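GH62 hydrolase (Scytalidium thermophilum, PDB 4PVA) probably acts as an alpha-L-arabinofuranosidase, removing arabinofuranosyl side groups from arabinoxylan during the breakdown of plant cell walls. Local coordinates at residues V51-T56 / P129-P134. Residues are numbered along the deposited sequence; the frame is centred on the assembly and turned at random.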
ATOM      1  N   VAL A  51      -3.824  -7.810   6.838  1.00 14.12           N
ATOM      2  CA  VAL A  51      -4.099  -7.723   8.253  1.00 14.62           C
ATOM      3  C   VAL A  51      -3.955  -9.094   8.887  1.00 15.07           C
ATOM      4  O   VAL A  51      -4.068 -10.102   8.194  1.00 16.18           O
ATOM      5  CB  VAL A  51      -5.498  -7.128   8.533  1.00 14.74           C
ATOM      6  CG1 VAL A  51      -5.573  -5.665   8.092  1.00 14.53           C
ATOM      7  CG2 VAL A  51      -6.594  -7.953   7.850  1.00 15.42           C
ATOM      8  N   LEU A  52      -3.687  -9.088  10.184  1.00 14.81           N
ATOM      9  CA  LEU A  52      -3.585 -10.326  10.964  1.00 15.92           C
ATOM     10  C   LEU A  52      -4.659 -10.250  12.022  1.00 16.34           C
ATOM     11  O   LEU A  52      -4.697  -9.325  12.798  1.00 16.75           O
ATOM     12  CB  LEU A  52      -2.196 -10.441  11.564  1.00 16.16           C
ATOM     13  CG  LEU A  52      -1.970 -11.526  12.632  1.00 16.85           C
ATOM     14  CD1 LEU A  52      -2.224 -12.910  12.068  1.00 17.05           C
ATOM     15  CD2 LEU A  52      -0.559 -11.447  13.204  1.00 17.11           C
ATOM     16  N   ILE A  53      -5.544 -11.249  12.045  1.00 17.26           N
ATOM     17  CA  ILE A  53      -6.709 -11.280  12.953  1.00 18.75           C
ATOM     18  C   ILE A  53      -6.773 -12.689  13.531  1.00 20.39           C
ATOM     19  O   ILE A  53      -6.960 -13.654  12.804  1.00 19.58           O
ATOM     20  CB  ILE A  53      -8.028 -10.978  12.226  1.00 18.51           C
ATOM     21  CG1 ILE A  53      -7.972  -9.659  11.426  1.00 17.93           C
ATOM     22  CG2 ILE A  53      -9.184 -10.931  13.216  1.00 19.13           C
ATOM     23  CD1 ILE A  53      -9.112  -9.545  10.424  1.00 18.44           C
ATOM     24  N   ASN A  54      -6.554 -12.788  14.835  1.00 22.65           N
ATOM     25  CA  ASN A  54      -6.727 -14.070  15.551  1.00 25.43           C
ATOM     26  C   ASN A  54      -5.933 -15.198  14.891  1.00 23.58           C
ATOM     27  O   ASN A  54      -6.432 -16.308  14.688  1.00 24.80           O
ATOM     28  CB  ASN A  54      -8.211 -14.409  15.670  1.00 29.05           C
ATOM     29  CG  ASN A  54      -8.973 -13.394  16.508  1.00 32.38           C
ATOM     30  OD1 ASN A  54      -8.429 -12.827  17.474  1.00 36.50           O
ATOM     31  ND2 ASN A  54     -10.234 -13.155  16.147  1.00 35.50           N
ATOM     32  N   GLY A  55      -4.701 -14.874  14.538  1.00 21.68           N
ATOM     33  CA  GLY A  55      -3.760 -15.823  13.979  1.00 21.98           C
ATOM     34  C   GLY A  55      -3.892 -16.096  12.490  1.00 20.93           C
ATOM     35  O   GLY A  55      -3.072 -16.833  11.942  1.00 22.00           O
ATOM     36  N   THR A  56      -4.859 -15.467  11.827  1.00 18.93           N
ATOM     37  CA  THR A  56      -5.006 -15.616  10.391  1.00 18.69           C
ATOM     38  C   THR A  56      -4.615 -14.329   9.671  1.00 17.35           C
ATOM     39  O   THR A  56      -5.090 -13.242  10.002  1.00 17.22           O
ATOM     40  CB  THR A  56      -6.428 -15.981  10.006  1.00 18.82           C
ATOM     41  OG1 THR A  56      -6.779 -17.234  10.618  1.00 20.40           O
ATOM     42  CG2 THR A  56      -6.588 -16.137   8.501  1.00 19.15           C
ATOM     43  N   PRO A 129     -18.934  -6.520   4.929  1.00 19.49           N
ATOM     44  CA  PRO A 129     -18.984  -6.631   6.384  1.00 19.62           C
ATOM     45  C   PRO A 129     -18.105  -7.727   6.987  1.00 20.59           C
ATOM     46  O   PRO A 129     -17.847  -7.678   8.177  1.00 22.19           O
ATOM     47  CB  PRO A 129     -20.455  -6.997   6.636  1.00 20.68           C
ATOM     48  CG  PRO A 129     -20.860  -7.702   5.403  1.00 20.96           C
ATOM     49  CD  PRO A 129     -20.230  -6.880   4.317  1.00 19.64           C
ATOM     50  N   ASP A 130     -17.648  -8.675   6.177  1.00 21.29           N
ATOM     51  CA  ASP A 130     -16.939  -9.847   6.669  1.00 22.68           C
ATOM     52  C   ASP A 130     -15.759 -10.175   5.775  1.00 21.38           C
ATOM     53  O   ASP A 130     -15.911 -10.711   4.673  1.00 21.13           O
ATOM     54  CB  ASP A 130     -17.887 -11.061   6.755  1.00 25.41           C
ATOM     55  CG  ASP A 130     -17.263 -12.242   7.459  1.00 28.07           C
ATOM     56  OD1 ASP A 130     -16.040 -12.262   7.776  1.00 28.43           O
ATOM     57  OD2 ASP A 130     -18.031 -13.182   7.740  1.00 33.03           O
ATOM     58  N   ILE A 131     -14.557  -9.926   6.301  1.00 20.70           N
ATOM     59  CA  ILE A 131     -13.337 -10.133   5.530  1.00 20.12           C
ATOM     60  C   ILE A 131     -13.157 -11.583   5.116  1.00 20.52           C
ATOM     61  O   ILE A 131     -12.498 -11.872   4.141  1.00 20.73           O
ATOM     62  CB  ILE A 131     -12.114  -9.621   6.304  1.00 19.52           C
ATOM     63  CG1 ILE A 131     -10.907  -9.415   5.381  1.00 18.61           C
ATOM     64  CG2 ILE A 131     -11.776 -10.518   7.476  1.00 20.24           C
ATOM     65  CD1 ILE A 131      -9.757  -8.687   6.073  1.00 18.41           C
ATOM     66  N   ASN A 132     -13.794 -12.502   5.828  1.00 22.19           N
ATOM     67  CA  ASN A 132     -13.694 -13.910   5.498  1.00 23.88           C
ATOM     68  C   ASN A 132     -14.585 -14.346   4.326  1.00 24.82           C
ATOM     69  O   ASN A 132     -14.522 -15.513   3.911  1.00 26.77           O
ATOM     70  CB  ASN A 132     -14.083 -14.744   6.725  1.00 25.53           C
ATOM     71  CG  ASN A 132     -13.089 -14.601   7.846  1.00 26.29           C
ATOM     72  OD1 ASN A 132     -11.996 -15.154   7.775  1.00 27.25           O
ATOM     73  ND2 ASN A 132     -13.468 -13.877   8.894  1.00 27.09           N
ATOM     74  N   ASP A 133     -15.430 -13.442   3.824  1.00 24.77           N
ATOM     75  CA  ASP A 133     -16.385 -13.746   2.762  1.00 25.79           C
ATOM     76  C   ASP A 133     -16.061 -12.970   1.486  1.00 22.72           C
ATOM     77  O   ASP A 133     -16.718 -11.982   1.167  1.00 22.34           O
ATOM     78  CB  ASP A 133     -17.801 -13.367   3.209  1.00 28.04           C
ATOM     79  CG  ASP A 133     -18.229 -14.056   4.500  1.00 32.09           C
ATOM     80  OD1 ASP A 133     -17.639 -15.105   4.874  1.00 34.49           O
ATOM     81  OD2 ASP A 133     -19.178 -13.530   5.138  1.00 35.89           O
ATOM     82  N   PRO A 134     -15.046 -13.407   0.737  1.00 21.76           N
ATOM     83  CA  PRO A 134     -14.562 -12.614  -0.396  1.00 20.71           C
ATOM     84  C   PRO A 134     -15.551 -12.466  -1.543  1.00 20.90           C
ATOM     85  O   PRO A 134     -15.428 -11.573  -2.353  1.00 21.21           O
ATOM     86  CB  PRO A 134     -13.304 -13.368  -0.840  1.00 20.74           C
ATOM     87  CG  PRO A 134     -13.495 -14.762  -0.330  1.00 21.02           C
ATOM     88  CD  PRO A 134     -14.180 -14.577   0.982  1.00 21.53           C
TER
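Ile-131 sends its two branches to two different partners, CD1 to Val-51 and CG2 to Ile-53, where two consecutive blades of the five-bladed beta-propeller of this GH62 enzyme meet. Val-51 and Ile-53 sit two apart at the end of strand 44-53, the edge strand of its sheet, and both point their side chains at the loop that follows strand 123-128 in the next blade. Val-51 and Ile-131 meet tip to tip, CG2 of the valine lying 3.7 Å from CD1 of the isoleucine. With CG1 roughly anti to the backbone N (chi1 -162°) and CD1 continuing the zigzag (chi2 170°), the long arm of Ile-131 reaches across to the valine. Its short branch, CG2, meets the end of Ile-53 tip to tip as well, 4.1 Å from CD1 of Ile-53. Trp-114 of strand 113-119 and His-58 of strand 56-65 each touch both isoleucines, flanking the aliphatic contact. Beyond Ile-53 the chain reverses in a type I' turn through Asn-54 and Gly-55, closed by paired backbone bonds between Ile-53 and Thr-56. Across the contact, Ile-131 is the second residue of the type I turn from Asp-130 to Asp-133. Asn-132 N donates to Asp-130 OD1 (3.0 Å) from above the carboxylate plane, forming an Asx turn; separately, Asn-132 ND2 donates to the syn lone pair of the same Asp-130 OD1 at 3.2 Å.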